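Profilin (Schizosaccharomyces pombe, PDB 3D9Y) binds monomeric actin and so controls its polymerization, shaping the cytoskeleton, and is essential for cytokinesis in fission yeast. Local coordinates at residues A[97-101]-A[115-119]. Residues are numbered along the deposited sequence; the frame is centred on the assembly and turned at random.
Sequences ILVSH and TEALA
Strand 97-101 packs against helix segment 115-119 with the two chain directions nearly antiparallel, at 160°, and the axes 9.3 Å apart at closest approach. The strand has ordinary beta backbone angles (phi -88° to -126°, psi 117° to 139°), so that L98 and S100 both aim their CB atoms at the helix while V99 between them faces the other way; 115-119 is regular alpha helix (phi -62° to -71°, psi -38° to -47°). S100 lies across from T115, their CA atoms 6.9 Å apart, and these two small hydroxyl residues can satisfy each other's polarity in a buried interface. L98 gives up the most area: with chi1 m and chi2 t it reaches toward the helix and sets CD1 3.6 Å from T115 O, 3.6 Å from A119 N, 3.9 Å from L118 CB and 4.0 Å from A119 CB. Because A119 N and T115 O are already bonded to each other at 3.0 Å, an apolar methyl can rest against them; small A119 lets the turn come close. This is the profilin fold, in which the C-terminal helix 108-125 and helix 3-12 pack on one face of a central antiparallel sheet; L118 also touches Y6, S10 and L11 of helix 3-12. T115, with chi1 m (-46°), serves both kinds of contact: CG2 lies 4.0 Å from L98 CB, while OG1 accepts a 2.8 Å hydrogen bond from S100 OG (chi1 m) and itself bonds A111 O one turn back.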
loop_
_atom_site.group_PDB
_atom_site.type_symbol
_atom_site.label_atom_id
_atom_site.label_comp_id
_atom_site.label_asym_id
_atom_site.label_seq_id
_atom_site.Cartn_x
_atom_site.Cartn_y
_atom_site.Cartn_z
ATOM N N ILE A 97 -5.286 3.301 -4.225
ATOM C CA ILE A 97 -4.011 3.111 -3.546
ATOM C C ILE A 97 -3.763 1.612 -3.366
ATOM O O ILE A 97 -4.592 0.913 -2.792
ATOM C CB ILE A 97 -3.996 3.761 -2.150
ATOM C CG1 ILE A 97 -4.319 5.256 -2.230
ATOM C CG2 ILE A 97 -2.651 3.525 -1.471
ATOM C CD1 ILE A 97 -4.855 5.834 -0.930
ATOM N N LEU A 98 -2.619 1.138 -3.853
ATOM C CA LEU A 98 -2.186 -0.236 -3.621
ATOM C C LEU A 98 -1.404 -0.269 -2.304
ATOM O O LEU A 98 -0.576 0.600 -2.064
ATOM C CB LEU A 98 -1.283 -0.695 -4.758
ATOM C CG LEU A 98 -1.829 -0.576 -6.183
ATOM C CD1 LEU A 98 -0.845 -1.169 -7.167
ATOM C CD2 LEU A 98 -3.171 -1.242 -6.312
ATOM N N VAL A 99 -1.715 -1.240 -1.456
ATOM C CA VAL A 99 -1.030 -1.443 -0.187
ATOM C C VAL A 99 -0.415 -2.852 -0.165
ATOM O O VAL A 99 -1.150 -3.844 -0.187
ATOM C CB VAL A 99 -2.018 -1.293 0.968
ATOM C CG1 VAL A 99 -1.334 -1.474 2.301
ATOM C CG2 VAL A 99 -2.708 0.073 0.908
ATOM N N SER A 100 0.914 -2.925 -0.080
ATOM C CA SER A 100 1.663 -4.201 -0.062
ATOM C C SER A 100 2.534 -4.357 1.191
ATOM O O SER A 100 3.367 -3.512 1.454
ATOM C CB SER A 100 2.575 -4.273 -1.297
ATOM O OG SER A 100 1.821 -4.450 -2.494
ATOM N N HIS A 101 2.336 -5.435 1.946
ATOM C CA HIS A 101 3.212 -5.808 3.065
ATOM C C HIS A 101 4.226 -6.847 2.579
ATOM O O HIS A 101 3.859 -7.755 1.825
ATOM C CB HIS A 101 2.363 -6.395 4.212
ATOM C CG HIS A 101 3.143 -6.737 5.443
ATOM N ND1 HIS A 101 3.149 -5.939 6.570
ATOM C CD2 HIS A 101 3.919 -7.807 5.739
ATOM C CE1 HIS A 101 3.903 -6.498 7.498
ATOM N NE2 HIS A 101 4.385 -7.630 7.018
ATOM N N THR A 115 5.062 -3.336 -6.673
ATOM C CA THR A 115 3.853 -2.546 -6.366
ATOM C C THR A 115 3.791 -1.282 -7.223
ATOM O O THR A 115 2.728 -0.948 -7.760
ATOM C CB THR A 115 3.665 -2.330 -4.874
ATOM O OG1 THR A 115 3.843 -3.461 -4.104
ATOM C CG2 THR A 115 2.616 -1.449 -4.519
ATOM N N GLU A 116 4.932 -0.625 -7.413
ATOM C CA GLU A 116 4.996 0.551 -8.309
ATOM C C GLU A 116 4.649 0.178 -9.753
ATOM O O GLU A 116 4.013 0.940 -10.453
ATOM C CB GLU A 116 6.378 1.202 -8.260
ATOM C CG GLU A 116 6.732 1.830 -6.893
ATOM C CD GLU A 116 6.165 3.239 -6.635
ATOM O OE1 GLU A 116 5.455 3.808 -7.492
ATOM O OE2 GLU A 116 6.451 3.791 -5.535
ATOM N N ALA A 117 5.103 -0.988 -10.195
ATOM C CA ALA A 117 4.843 -1.451 -11.559
ATOM C C ALA A 117 3.364 -1.734 -11.756
ATOM O O ALA A 117 2.783 -1.331 -12.774
ATOM C CB ALA A 117 5.675 -2.683 -11.857
ATOM N N LEU A 118 2.736 -2.404 -10.788
ATOM C CA LEU A 118 1.297 -2.662 -10.861
ATOM C C LEU A 118 0.514 -1.339 -10.877
ATOM O O LEU A 118 -0.479 -1.217 -11.567
ATOM C CB LEU A 118 0.824 -3.569 -9.714
ATOM C CG LEU A 118 -0.569 -4.174 -9.852
ATOM C CD1 LEU A 118 -0.688 -5.038 -11.125
ATOM C CD2 LEU A 118 -0.954 -4.964 -8.603
ATOM N N ALA A 119 0.973 -0.359 -10.107
ATOM C CA ALA A 119 0.367 0.981 -10.110
ATOM C C ALA A 119 0.476 1.666 -11.478
ATOM O O ALA A 119 -0.507 2.199 -11.990
ATOM C CB ALA A 119 1.003 1.835 -9.032
#